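Local coordinates for protein putative TetR-family transcriptional regulator (Bordetella parapertussis 12822, PDB 3CCY) that probably binds operator DNA as a dimeric TetR-family transcriptional regulator, possibly acting as a repressor, at residues A60-M65 / D117-D122; D64-H69 / K125-K130; T89-I94 / L192-Y197; L97-Y102 / D183-R188. All blocks are in the same frame, centred on the assembly; numbering follows the deposited sequence. Where two conformers were deposited one is given.

Contacts 1 and 2 share helix 58-81 and lie next to each other, centres 8 Å apart, where Leu-119 CD1 of contact 1 meets Leu-127 CD1 of contact 2 at 3.5 Å. Together they tie that helix to the connection 117-122 and to helix 122-145. Contacts 3 and 4 join helices 87-115 and 182-195, with centres 11 Å apart, and Leu-92 CD1 packs 4.0 Å from Glu-187 CA between them. The two pairs lie on opposite sides of the chain's centre; contacts 1 and 3 are about 33 Å apart between centres. Contacts 2 and 4 still touch through His-69 and Ile-101. Contacts 3 and 4 also border the second subunit.

Contact 1 (A60-M65 / D117-D122); sequences AVLRDM and DALPED
Leu-62 lays its CD2 methyl against two neighbours in the short 3-10 and loop connection before helix 122-145: the CB of Ala-118, 3.7 Å from Leu-62 CD2, and the isobutyl group of Leu-119. The second meeting is branch to branch, Leu-119 CD2 standing 3.9 Å from Leu-62 CD2, with the two leucine side chains crossing at a slant. Leu-62 reaches this spot because its CG is trans to the backbone nitrogen (chi1 179°), which swings the branch beside its own carbonyl carbon. The same Leu-119 CD2 also approaches the CB of Arg-63 at 4.1 Å, so this one methyl is received between two consecutive residues of helix 58-81. The rest of the arginine leaves the apolar patch: its chain runs extended, bends at chi3 (60°), and turns the guanidinium back over its own helix, one face lying near Ala-60 CA. Its NH2 is hydrogen-bonded to OE1 of Gln-123, a link from helix 58-81 to the start of helix 122-145. Around the patch, Tyr-32 touches both Leu-62 and Ala-118, and Val-111 and Cys-115 of helix 87-115 pack on Leu-62. The contact thus lies close to the N-terminal TetR-family region that includes Tyr-32, whose predicted helix-turn-helix probably binds DNA. No hydrogen bond joins 60-65 to 117-122 directly. The interface is a small van der Waals seam of methyl and methylene groups, which implies that burial of apolar surface, chiefly of Leu-62 and Leu-119, holds it, with the arginine's polar end placed at its margin.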
loop_
_atom_site.group_PDB
_atom_site.type_symbol
_atom_site.label_atom_id
_atom_site.label_comp_id
_atom_site.label_asym_id
_atom_site.label_seq_id
_atom_site.Cartn_x
_atom_site.Cartn_y
_atom_site.Cartn_z
ATOM N N ALA A 60 20.946 -12.436 0.452
ATOM C CA ALA A 60 20.835 -13.462 1.490
ATOM C C ALA A 60 20.274 -12.877 2.791
ATOM O O ALA A 60 19.413 -13.488 3.432
ATOM C CB ALA A 60 22.192 -14.129 1.736
ATOM N N VAL A 61 20.762 -11.693 3.169
ATOM C CA VAL A 61 20.219 -10.954 4.315
ATOM C C VAL A 61 18.730 -10.693 4.113
ATOM O O VAL A 61 17.936 -10.979 4.993
ATOM C CB VAL A 61 20.980 -9.628 4.569
ATOM C CG1 VAL A 61 20.395 -8.891 5.768
ATOM C CG2 VAL A 61 22.467 -9.900 4.791
ATOM N N LEU A 62 18.363 -10.186 2.937
ATOM C CA LEU A 62 16.968 -9.933 2.613
ATOM C C LEU A 62 16.123 -11.210 2.576
ATOM O O LEU A 62 15.034 -11.248 3.151
ATOM C CB LEU A 62 16.824 -9.152 1.291
ATOM C CG LEU A 62 15.408 -8.819 0.787
ATOM C CD1 LEU A 62 14.626 -7.935 1.753
ATOM C CD2 LEU A 62 15.414 -8.174 -0.574
ATOM N N ARG A 63 16.616 -12.241 1.899
ATOM C CA ARG A 63 15.856 -13.472 1.723
ATOM C C ARG A 63 15.548 -14.089 3.083
ATOM O O ARG A 63 14.411 -14.483 3.338
ATOM C CB ARG A 63 16.590 -14.460 0.799
ATOM C CG ARG A 63 15.834 -15.776 0.541
ATOM C CD ARG A 63 16.673 -16.795 -0.231
ATOM N NE ARG A 63 17.903 -17.184 0.467
ATOM C CZ ARG A 63 19.147 -16.948 0.031
ATOM N NH1 ARG A 63 20.186 -17.358 0.749
ATOM N NH2 ARG A 63 19.367 -16.308 -1.115
ATOM N N ASP A 64 16.554 -14.129 3.955
ATOM C CA ASP A 64 16.391 -14.660 5.310
ATOM C C ASP A 64 15.359 -13.899 6.157
ATOM O O ASP A 64 14.450 -14.519 6.730
ATOM C CB ASP A 64 17.757 -14.767 6.009
ATOM C CG ASP A 64 17.658 -15.287 7.436
ATOM O OD1 ASP A 64 18.065 -16.443 7.669
ATOM O OD2 ASP A 64 17.191 -14.540 8.329
HETATM N N MSE A 65 15.442 -12.572 6.220
HETATM C CA MSE A 65 14.466 -11.829 7.045
HETATM C C MSE A 65 13.032 -11.916 6.518
HETATM O O MSE A 65 12.074 -11.865 7.293
HETATM C CB MSE A 65 14.862 -10.359 7.231
HETATM C CG MSE A 65 14.427 -9.461 6.107
HETATM SE SE MSE A 65 14.878 -7.595 6.317
HETATM C CE MSE A 65 16.764 -7.710 6.667
ATOM N N ASP A 117 10.668 -7.558 -4.598
ATOM C CA ASP A 117 11.195 -7.529 -5.973
ATOM C C ASP A 117 12.720 -7.497 -6.050
ATOM O O ASP A 117 13.306 -7.913 -7.058
ATOM C CB ASP A 117 10.580 -6.389 -6.806
ATOM C CG ASP A 117 10.712 -5.026 -6.143
ATOM O OD1 ASP A 117 10.278 -4.880 -4.972
ATOM O OD2 ASP A 117 11.224 -4.092 -6.808
ATOM N N ALA A 118 13.359 -7.019 -4.983
ATOM C CA ALA A 118 14.818 -6.928 -4.935
ATOM C C ALA A 118 15.495 -8.296 -5.048
ATOM O O ALA A 118 16.693 -8.384 -5.305
ATOM C CB ALA A 118 15.255 -6.213 -3.672
ATOM N N LEU A 119 14.711 -9.356 -4.863
ATOM C CA LEU A 119 15.203 -10.731 -4.944
ATOM C C LEU A 119 15.244 -11.256 -6.393
ATOM O O LEU A 119 14.640 -10.639 -7.277
ATOM C CB LEU A 119 14.345 -11.641 -4.056
ATOM C CG LEU A 119 14.541 -11.433 -2.552
ATOM C CD1 LEU A 119 13.630 -12.340 -1.762
ATOM C CD2 LEU A 119 16.010 -11.649 -2.151
ATOM N N PRO A 120 15.987 -12.367 -6.643
ATOM C CA PRO A 120 15.962 -13.109 -7.924
ATOM C C PRO A 120 14.564 -13.609 -8.350
ATOM O O PRO A 120 13.576 -12.888 -8.191
ATOM C CB PRO A 120 16.903 -14.297 -7.664
ATOM C CG PRO A 120 17.795 -13.848 -6.577
ATOM C CD PRO A 120 16.968 -12.950 -5.705
ATOM N N GLU A 121 14.483 -14.822 -8.899
ATOM C CA GLU A 121 13.204 -15.339 -9.389
ATOM C C GLU A 121 12.673 -16.535 -8.622
ATOM O O GLU A 121 11.492 -16.574 -8.278
ATOM C CB GLU A 121 13.248 -15.633 -10.893
ATOM C CG GLU A 121 13.074 -14.389 -11.766
ATOM C CD GLU A 121 11.984 -13.449 -11.251
ATOM O OE1 GLU A 121 12.335 -12.352 -10.761
ATOM O OE2 GLU A 121 10.785 -13.812 -11.326
ATOM N N ASP A 122 13.543 -17.505 -8.358
ATOM C CA ASP A 122 13.153 -18.719 -7.639
ATOM C C ASP A 122 12.716 -18.445 -6.187
ATOM O O ASP A 122 11.710 -18.993 -5.720
ATOM C CB ASP A 122 14.269 -19.781 -7.696
ATOM C CG ASP A 122 15.666 -19.197 -7.460
ATOM O OD1 ASP A 122 16.229 -18.577 -8.395
ATOM O OD2 ASP A 122 16.211 -19.379 -6.345
#

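Contact 2 (D64-H69 / K125-K130); sequences DMLTTH and KALIAK
Leu-66 is the first residue of 64-69 to meet the other helix, its CB lying 4.1 Å from the CD1 methyl of Leu-127. Its carbonyl contributes too, with Leu-66 O at 3.9 Å from Leu-127 CD2, a plain van der Waals approach. Thr-67 follows and takes the second branch of the same leucine: OG1 of Thr-67 is 3.7 Å from Leu-127 CD2, and the two side chains cross at about a right angle. The threonine hydroxyl is already engaged, because chi1 of -63° sets OG1 beside the backbone nitrogen, where it hydrogen-bonds to the carbonyl O of Arg-63 one turn earlier. Toward the Leu-127 methyl it makes van der Waals contact only. CD2 of Leu-127 also rests 3.8 Å from Thr-67 CA, bringing that methyl up to the helix backbone. Further along, Val-70 packs against Leu-127, and Lys-130 NZ forms a salt bridge with OD1 of Asp-71, adding a charged link beside the apolar one. Helices 58-81 and 122-145 run in broadly the same direction here, one leucine fitting against two successive residues of its partner, a packing in keeping with the all-helical core of TetR-family regulators.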
loop_
_atom_site.group_PDB
_atom_site.type_symbol
_atom_site.label_atom_id
_atom_site.label_comp_id
_atom_site.label_asym_id
_atom_site.label_seq_id
_atom_site.Cartn_x
_atom_site.Cartn_y
_atom_site.Cartn_z
ATOM N N ASP A 64 16.554 -14.129 3.955
ATOM C CA ASP A 64 16.391 -14.660 5.310
ATOM C C ASP A 64 15.359 -13.899 6.157
ATOM O O ASP A 64 14.450 -14.519 6.730
ATOM C CB ASP A 64 17.757 -14.767 6.009
ATOM C CG ASP A 64 17.658 -15.287 7.436
ATOM O OD1 ASP A 64 18.065 -16.443 7.669
ATOM O OD2 ASP A 64 17.191 -14.540 8.329
HETATM N N MSE A 65 15.442 -12.572 6.220
HETATM C CA MSE A 65 14.466 -11.829 7.045
HETATM C C MSE A 65 13.032 -11.916 6.518
HETATM O O MSE A 65 12.074 -11.865 7.293
HETATM C CB MSE A 65 14.862 -10.359 7.231
HETATM C CG MSE A 65 14.427 -9.461 6.107
HETATM SE SE MSE A 65 14.878 -7.595 6.317
HETATM C CE MSE A 65 16.764 -7.710 6.667
ATOM N N LEU A 66 12.887 -12.016 5.204
ATOM C CA LEU A 66 11.582 -12.168 4.608
ATOM C C LEU A 66 11.029 -13.563 4.880
ATOM O O LEU A 66 9.857 -13.729 5.167
ATOM C CB LEU A 66 11.657 -11.890 3.110
ATOM C CG LEU A 66 11.925 -10.421 2.745
ATOM C CD1 LEU A 66 11.588 -10.153 1.286
ATOM C CD2 LEU A 66 11.129 -9.475 3.651
ATOM N N THR A 67 11.901 -14.554 4.803
ATOM C CA THR A 67 11.489 -15.943 4.989
ATOM C C THR A 67 11.035 -16.198 6.428
ATOM O O THR A 67 9.967 -16.777 6.664
ATOM C CB THR A 67 12.617 -16.915 4.585
ATOM O OG1 THR A 67 12.891 -16.757 3.187
ATOM C CG2 THR A 67 12.229 -18.352 4.839
ATOM N N THR A 68 11.833 -15.757 7.390
ATOM C CA THR A 68 11.492 -16.012 8.770
ATOM C C THR A 68 10.237 -15.221 9.134
ATOM O O THR A 68 9.407 -15.696 9.893
ATOM C CB THR A 68 12.659 -15.746 9.753
ATOM O OG1 THR A 68 12.818 -14.337 9.957
ATOM C CG2 THR A 68 13.965 -16.369 9.239
ATOM N N HIS A 69 10.075 -14.037 8.556
ATOM C CA HIS A 69 8.923 -13.228 8.860
ATOM C C HIS A 69 7.590 -13.796 8.333
ATOM O O HIS A 69 6.577 -13.781 9.060
ATOM C CB HIS A 69 9.112 -11.818 8.314
ATOM C CG HIS A 69 7.986 -10.907 8.654
ATOM N ND1 HIS A 69 7.851 -10.338 9.899
ATOM C CD2 HIS A 69 6.935 -10.470 7.920
ATOM C CE1 HIS A 69 6.767 -9.585 9.915
ATOM N NE2 HIS A 69 6.189 -9.660 8.733
ATOM N N LYS A 125 9.529 -16.279 -5.876
ATOM C CA LYS A 125 8.315 -17.056 -6.089
ATOM C C LYS A 125 8.013 -18.056 -4.982
ATOM O O LYS A 125 6.849 -18.391 -4.758
ATOM C CB LYS A 125 8.339 -17.738 -7.455
ATOM C CG LYS A 125 8.087 -16.769 -8.611
ATOM C CD LYS A 125 8.258 -17.456 -9.953
ATOM C CE LYS A 125 7.867 -16.531 -11.107
ATOM N NZ LYS A 125 8.266 -17.146 -12.402
ATOM N N ALA A 126 9.053 -18.546 -4.309
ATOM C CA ALA A 126 8.866 -19.292 -3.067
ATOM C C ALA A 126 8.188 -18.409 -2.007
ATOM O O ALA A 126 7.296 -18.868 -1.294
ATOM C CB ALA A 126 10.191 -19.819 -2.553
ATOM N N LEU A 127 8.611 -17.148 -1.920
ATOM C CA LEU A 127 8.029 -16.187 -0.968
ATOM C C LEU A 127 6.673 -15.684 -1.424
ATOM O O LEU A 127 5.789 -15.494 -0.606
ATOM C CB LEU A 127 8.979 -15.015 -0.692
ATOM C CG LEU A 127 10.207 -15.389 0.148
ATOM C CD1 LEU A 127 11.340 -14.420 -0.097
ATOM C CD2 LEU A 127 9.845 -15.436 1.630
ATOM N N ILE A 128 6.507 -15.481 -2.733
ATOM C CA ILE A 128 5.194 -15.139 -3.279
ATOM C C ILE A 128 4.202 -16.276 -2.973
ATOM O O ILE A 128 3.024 -16.021 -2.712
ATOM C CB ILE A 128 5.236 -14.873 -4.816
ATOM C CG1 ILE A 128 5.901 -13.517 -5.092
ATOM C CG2 ILE A 128 3.801 -14.815 -5.399
ATOM C CD1 ILE A 128 6.338 -13.307 -6.557
ATOM N N ALA A 129 4.678 -17.518 -3.028
ATOM C CA ALA A 129 3.825 -18.652 -2.706
ATOM C C ALA A 129 3.346 -18.606 -1.244
ATOM O O ALA A 129 2.203 -18.946 -0.953
ATOM C CB ALA A 129 4.525 -19.951 -2.990
ATOM N N LYS A 130 4.229 -18.209 -0.329
ATOM C CA LYS A 130 3.874 -18.085 1.084
ATOM C C LYS A 130 2.894 -16.951 1.343
ATOM O O LYS A 130 2.023 -17.078 2.186
ATOM C CB LYS A 130 5.117 -17.973 1.945
ATOM C CG LYS A 130 5.853 -19.321 2.048
ATOM C CD LYS A 130 7.190 -19.179 2.751
ATOM C CE LYS A 130 7.947 -20.511 2.811
ATOM N NZ LYS A 130 7.547 -21.278 4.014
#

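Contact 3 (T89-I94 / L192-Y197); sequences TRFLQI and LFLDGY
Phe-193 meets Phe-91 in the all-helical C-terminal domain of the TetR fold, where helix 182-195 packs on helix 87-115. The two rings make a loose approach, Phe-193 CD2 to Phe-91 CZ at 4.4 Å. Phe-163 of helix 153-168 completes an aromatic cluster, meeting Phe-193 edge-to-face and the Phe-91 ring at a steep inclination, while Leu-142 lies against both phenylalanines of the contact.

Leu-194 follows and makes the closer fit. Its branched end lies along one bond of the Phe-91 ring: CD1 of Leu-194 is 4.1 Å from Phe-91 CD2, and CD2 of Leu-194 is 4.0 Å from Phe-91 CE2. The two side chains slide past each other in opposite directions, each pointing at the other's helix. Phe-91 extends this far because its CG lies opposite the backbone nitrogen (chi1 179°). With all three side chains buried and no hydrogen bond across the segments, the helices are held here by apolar packing.

Asp-195 is the charged member, its OD2 forming a salt bridge with NZ of Lys-88, just before the first segment. Gly-196 then leaves helical geometry with a phi of 95°, ending the run that began at 182, though Gly-196 N keeps a weak hydrogen bond to Leu-192 O, 2.8 Å away. Tyr-197 reaches the second subunit, where its ring meets Phe-193 of that chain with planes about 15° apart; the reciprocal pair forms as well, consistent with the helical dimer interface of this family. The carbonyl O of Tyr-197 is weakly hydrogen-bonded to NH1 of Arg-146 of the second subunit.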
loop_
_atom_site.group_PDB
_atom_site.type_symbol
_atom_site.label_atom_id
_atom_site.label_comp_id
_atom_site.label_asym_id
_atom_site.label_seq_id
_atom_site.Cartn_x
_atom_site.Cartn_y
_atom_site.Cartn_z
ATOM N N THR A 89 -15.209 -14.704 15.318
ATOM C CA THR A 89 -14.087 -14.556 16.246
ATOM C C THR A 89 -12.740 -14.803 15.567
ATOM O O THR A 89 -11.828 -14.003 15.752
ATOM C CB THR A 89 -14.281 -15.474 17.481
ATOM O OG1 THR A 89 -15.423 -14.997 18.214
ATOM C CG2 THR A 89 -13.047 -15.472 18.412
ATOM N N ARG A 90 -12.624 -15.922 14.821
ATOM C CA ARG A 90 -11.382 -16.289 14.119
ATOM C C ARG A 90 -10.948 -15.172 13.213
ATOM O O ARG A 90 -9.759 -14.863 13.157
ATOM C CB ARG A 90 -11.526 -17.595 13.319
ATOM C CG ARG A 90 -11.473 -18.894 14.204
ATOM C CD ARG A 90 -11.161 -20.189 13.390
ATOM N NE ARG A 90 -12.063 -20.316 12.258
ATOM C CZ ARG A 90 -13.226 -20.968 12.266
ATOM N NH1 ARG A 90 -13.642 -21.607 13.340
ATOM N NH2 ARG A 90 -13.964 -20.972 11.170
ATOM N N PHE A 91 -11.898 -14.563 12.489
ATOM C CA PHE A 91 -11.582 -13.491 11.561
ATOM C C PHE A 91 -11.002 -12.290 12.315
ATOM O O PHE A 91 -9.945 -11.777 11.937
ATOM C CB PHE A 91 -12.781 -13.053 10.691
ATOM C CG PHE A 91 -12.454 -11.918 9.730
ATOM C CD1 PHE A 91 -11.558 -12.100 8.672
ATOM C CD2 PHE A 91 -13.038 -10.663 9.883
ATOM C CE1 PHE A 91 -11.248 -11.034 7.804
ATOM C CE2 PHE A 91 -12.737 -9.599 9.045
ATOM C CZ PHE A 91 -11.827 -9.776 7.988
ATOM N N LEU A 92 -11.691 -11.855 13.373
ATOM C CA LEU A 92 -11.226 -10.707 14.181
ATOM C C LEU A 92 -9.838 -11.021 14.807
ATOM O O LEU A 92 -8.978 -10.157 14.838
ATOM C CB LEU A 92 -12.248 -10.365 15.300
ATOM C CG LEU A 92 -11.775 -9.311 16.310
ATOM C CD1 LEU A 92 -11.444 -7.995 15.621
ATOM C CD2 LEU A 92 -12.763 -9.104 17.498
ATOM N N GLN A 93 -9.638 -12.259 15.271
ATOM C CA GLN A 93 -8.339 -12.658 15.814
ATOM C C GLN A 93 -7.207 -12.620 14.771
ATOM O O GLN A 93 -6.068 -12.237 15.070
ATOM C CB GLN A 93 -8.422 -14.012 16.539
ATOM C CG GLN A 93 -9.093 -13.938 17.913
ATOM C CD GLN A 93 -9.292 -15.309 18.571
ATOM O OE1 GLN A 93 -9.527 -15.396 19.790
ATOM N NE2 GLN A 93 -9.189 -16.378 17.787
ATOM N N ILE A 94 -7.507 -13.015 13.538
ATOM C CA ILE A 94 -6.540 -12.890 12.467
ATOM C C ILE A 94 -6.163 -11.428 12.224
ATOM O O ILE A 94 -4.992 -11.102 12.076
ATOM C CB ILE A 94 -7.079 -13.500 11.117
ATOM C CG1 ILE A 94 -7.148 -15.015 11.210
ATOM C CG2 ILE A 94 -6.245 -12.966 9.897
ATOM C CD1 ILE A 94 -7.979 -15.639 10.052
ATOM N N LEU A 192 -15.951 -1.989 10.425
ATOM C CA LEU A 192 -16.152 -1.265 9.171
ATOM C C LEU A 192 -16.326 -2.242 8.003
ATOM O O LEU A 192 -17.313 -2.137 7.231
ATOM C CB LEU A 192 -14.963 -0.327 8.891
ATOM C CG LEU A 192 -14.777 0.946 9.734
ATOM C CD1 LEU A 192 -13.312 1.429 9.629
ATOM C CD2 LEU A 192 -15.710 2.059 9.244
ATOM N N PHE A 193 -15.368 -3.158 7.855
ATOM C CA PHE A 193 -15.362 -4.106 6.715
ATOM C C PHE A 193 -16.603 -5.016 6.734
ATOM O O PHE A 193 -17.250 -5.166 5.725
ATOM C CB PHE A 193 -14.084 -4.977 6.648
ATOM C CG PHE A 193 -14.017 -5.823 5.377
ATOM C CD1 PHE A 193 -13.732 -5.231 4.155
ATOM C CD2 PHE A 193 -14.305 -7.178 5.407
ATOM C CE1 PHE A 193 -13.708 -5.986 2.964
ATOM C CE2 PHE A 193 -14.281 -7.929 4.224
ATOM C CZ PHE A 193 -13.985 -7.317 3.017
ATOM N N LEU A 194 -16.931 -5.603 7.891
ATOM C CA LEU A 194 -18.065 -6.533 7.991
ATOM C C LEU A 194 -19.441 -5.866 8.016
ATOM O O LEU A 194 -20.383 -6.344 7.390
ATOM C CB LEU A 194 -17.926 -7.440 9.237
ATOM C CG LEU A 194 -16.733 -8.410 9.202
ATOM C CD1 LEU A 194 -16.878 -9.397 10.349
ATOM C CD2 LEU A 194 -16.569 -9.166 7.866
ATOM N N ASP A 195 -19.561 -4.778 8.761
ATOM C CA ASP A 195 -20.881 -4.189 9.003
ATOM C C ASP A 195 -21.092 -2.811 8.368
ATOM O O ASP A 195 -22.243 -2.333 8.250
ATOM C CB ASP A 195 -21.184 -4.205 10.513
ATOM C CG ASP A 195 -21.375 -5.644 11.042
ATOM O OD1 ASP A 195 -22.364 -6.302 10.637
ATOM O OD2 ASP A 195 -20.537 -6.137 11.817
ATOM N N GLY A 196 -20.004 -2.184 7.912
ATOM C CA GLY A 196 -20.163 -0.966 7.112
ATOM C C GLY A 196 -20.069 0.325 7.880
ATOM O O GLY A 196 -20.566 0.440 8.990
ATOM N N TYR A 197 -19.422 1.317 7.258
ATOM C CA TYR A 197 -19.327 2.678 7.780
ATOM C C TYR A 197 -20.682 3.265 8.213
ATOM O O TYR A 197 -20.781 3.959 9.254
ATOM C CB TYR A 197 -18.723 3.580 6.708
ATOM C CG TYR A 197 -18.431 4.953 7.195
ATOM C CD1 TYR A 197 -19.172 6.049 6.752
ATOM C CD2 TYR A 197 -17.417 5.164 8.105
ATOM C CE1 TYR A 197 -18.891 7.331 7.237
ATOM C CE2 TYR A 197 -17.143 6.437 8.595
ATOM C CZ TYR A 197 -17.858 7.509 8.139
ATOM O OH TYR A 197 -17.573 8.783 8.673
#

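Contact 4 (L97-Y102 / D183-R188); sequences LFLEIY and DALAER
Helix-to-helix packing inside the C-terminal domain of the TetR fold brings helix 87-115 against the first turns of helix 182-195, and one leucine carries most of it. Leu-99 points toward helix 182-195 and delivers its CD1 methyl between Leu-185 and Ala-186. Leu-99 CD1 lies 3.6 Å from CG of Leu-185 and 3.7 Å from CD2 of the same residue, touching the fork of the side chain as well as one of its arms. The two leucines cross at about a right angle, the methyl of one meeting the other broadside. On the other residue, Leu-99 CD1 sits 4.0 Å from CB of Ala-186 and 3.6 Å from its backbone N, so the methyl reaches down to the helix backbone beside the small alanine. The closest CA atoms, those of Leu-99 and Ala-186, are 6.8 Å apart.

With CG anti to the carbonyl carbon (chi1 -67°), Leu-99 sends CD1 to the step between Leu-185 and Ala-186. All three touching residues are buried, and no hydrogen bond crosses between the segments. Polar links sit beside the apolar patch, as where OE2 of Glu-187 forms a salt bridge with NZ of Lys-96.

On its far side, segment 97-102 is backed by helix 58-81, with Ile-101 on His-69 and Leu-73, while Phe-98 also touches Phe-164 and Ile-167 of helix 153-168. Segment 183-188 borders the second subunit: Leu-185 packs on Val-158 of that chain, and Arg-188 NE makes a salt bridge to its Asp-159, so the contact lies between the helical core and the dimer interface.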
loop_
_atom_site.group_PDB
_atom_site.type_symbol
_atom_site.label_atom_id
_atom_site.label_comp_id
_atom_site.label_asym_id
_atom_site.label_seq_id
_atom_site.Cartn_x
_atom_site.Cartn_y
_atom_site.Cartn_z
ATOM N N LEU A 97 -3.992 -10.204 15.004
ATOM C CA LEU A 97 -2.633 -10.773 14.842
ATOM C C LEU A 97 -1.774 -9.952 13.868
ATOM O O LEU A 97 -0.611 -9.629 14.172
ATOM C CB LEU A 97 -2.693 -12.238 14.388
ATOM C CG LEU A 97 -1.416 -12.890 13.877
ATOM C CD1 LEU A 97 -0.486 -13.081 15.075
ATOM C CD2 LEU A 97 -1.719 -14.238 13.186
ATOM N N PHE A 98 -2.340 -9.631 12.702
ATOM C CA PHE A 98 -1.561 -8.894 11.693
ATOM C C PHE A 98 -1.124 -7.542 12.224
ATOM O O PHE A 98 0.033 -7.124 12.032
ATOM C CB PHE A 98 -2.293 -8.800 10.326
ATOM C CG PHE A 98 -2.503 -10.147 9.645
ATOM C CD1 PHE A 98 -1.950 -11.303 10.165
ATOM C CD2 PHE A 98 -3.220 -10.253 8.476
ATOM C CE1 PHE A 98 -2.139 -12.531 9.538
ATOM C CE2 PHE A 98 -3.405 -11.496 7.838
ATOM C CZ PHE A 98 -2.863 -12.616 8.362
ATOM N N LEU A 99 -2.016 -6.865 12.937
ATOM C CA LEU A 99 -1.686 -5.557 13.482
ATOM C C LEU A 99 -0.768 -5.633 14.681
ATOM O O LEU A 99 0.015 -4.721 14.923
ATOM C CB LEU A 99 -2.956 -4.728 13.764
ATOM C CG LEU A 99 -3.702 -4.326 12.484
ATOM C CD1 LEU A 99 -4.903 -3.496 12.843
ATOM C CD2 LEU A 99 -2.814 -3.541 11.488
ATOM N N GLU A 100 -0.834 -6.737 15.424
ATOM C CA GLU A 100 0.106 -6.977 16.496
ATOM C C GLU A 100 1.549 -7.101 15.937
ATOM O O GLU A 100 2.506 -6.517 16.484
ATOM C CB GLU A 100 -0.314 -8.224 17.287
ATOM C CG GLU A 100 0.664 -8.657 18.367
ATOM C CD GLU A 100 0.716 -10.169 18.550
ATOM O OE1 GLU A 100 -0.350 -10.845 18.639
ATOM O OE2 GLU A 100 1.839 -10.693 18.625
ATOM N N ILE A 101 1.682 -7.874 14.863
ATOM C CA ILE A 101 2.954 -8.076 14.183
ATOM C C ILE A 101 3.545 -6.754 13.623
ATOM O O ILE A 101 4.760 -6.518 13.702
ATOM C CB ILE A 101 2.842 -9.261 13.203
ATOM C CG1 ILE A 101 2.625 -10.543 14.039
ATOM C CG2 ILE A 101 4.076 -9.370 12.305
ATOM C CD1 ILE A 101 2.413 -11.816 13.240
ATOM N N TYR A 102 2.677 -5.849 13.165
ATOM C CA TYR A 102 3.067 -4.440 12.901
ATOM C C TYR A 102 3.585 -3.648 14.136
ATOM O O TYR A 102 4.661 -3.017 14.110
ATOM C CB TYR A 102 1.882 -3.720 12.272
ATOM C CG TYR A 102 2.168 -2.282 11.920
ATOM C CD1 TYR A 102 2.849 -1.953 10.730
ATOM C CD2 TYR A 102 1.744 -1.248 12.763
ATOM C CE1 TYR A 102 3.115 -0.634 10.394
ATOM C CE2 TYR A 102 1.998 0.074 12.429
ATOM C CZ TYR A 102 2.687 0.376 11.248
ATOM O OH TYR A 102 2.943 1.673 10.943
ATOM N N ASP A 183 -5.056 -3.254 18.854
ATOM C CA ASP A 183 -6.334 -3.972 19.038
ATOM C C ASP A 183 -7.548 -3.103 18.676
ATOM O O ASP A 183 -8.453 -3.582 18.028
ATOM C CB ASP A 183 -6.522 -4.513 20.464
ATOM C CG ASP A 183 -6.247 -5.998 20.572
ATOM O OD1 ASP A 183 -5.445 -6.578 19.747
ATOM O OD2 ASP A 183 -6.832 -6.574 21.515
ATOM N N ALA A 184 -7.572 -1.855 19.124
ATOM C CA ALA A 184 -8.617 -0.886 18.732
ATOM C C ALA A 184 -8.680 -0.722 17.201
ATOM O O ALA A 184 -9.765 -0.718 16.603
ATOM C CB ALA A 184 -8.392 0.485 19.451
ATOM N N LEU A 185 -7.525 -0.623 16.547
ATOM C CA LEU A 185 -7.533 -0.437 15.090
ATOM C C LEU A 185 -8.137 -1.691 14.406
ATOM O O LEU A 185 -8.916 -1.583 13.432
ATOM C CB LEU A 185 -6.116 -0.113 14.566
ATOM C CG LEU A 185 -5.992 -0.030 13.046
ATOM C CD1 LEU A 185 -6.857 1.120 12.522
ATOM C CD2 LEU A 185 -4.505 0.199 12.616
ATOM N N ALA A 186 -7.781 -2.869 14.922
ATOM C CA ALA A 186 -8.236 -4.143 14.377
ATOM C C ALA A 186 -9.748 -4.259 14.515
ATOM O O ALA A 186 -10.417 -4.604 13.531
ATOM C CB ALA A 186 -7.543 -5.369 15.111
ATOM N N GLU A 187 -10.271 -3.973 15.718
ATOM C CA GLU A 187 -11.732 -3.988 15.976
ATOM C C GLU A 187 -12.506 -3.064 15.070
ATOM O O GLU A 187 -13.563 -3.439 14.533
ATOM C CB GLU A 187 -12.046 -3.708 17.443
ATOM C CG GLU A 187 -11.481 -4.846 18.300
ATOM C CD GLU A 187 -11.654 -4.707 19.797
ATOM O OE1 GLU A 187 -11.752 -3.556 20.284
ATOM O OE2 GLU A 187 -11.658 -5.771 20.489
ATOM N N ARG A 188 -11.972 -1.848 14.914
ATOM C CA ARG A 188 -12.513 -0.852 13.992
ATOM C C ARG A 188 -12.511 -1.341 12.536
ATOM O O ARG A 188 -13.517 -1.214 11.847
ATOM C CB ARG A 188 -11.663 0.414 14.029
ATOM C CG ARG A 188 -12.306 1.620 13.236
ATOM C CD ARG A 188 -13.492 2.107 13.995
ATOM N NE ARG A 188 -14.011 3.397 13.531
ATOM C CZ ARG A 188 -14.944 4.075 14.191
ATOM N NH1 ARG A 188 -15.417 3.583 15.329
ATOM N NH2 ARG A 188 -15.405 5.213 13.726
#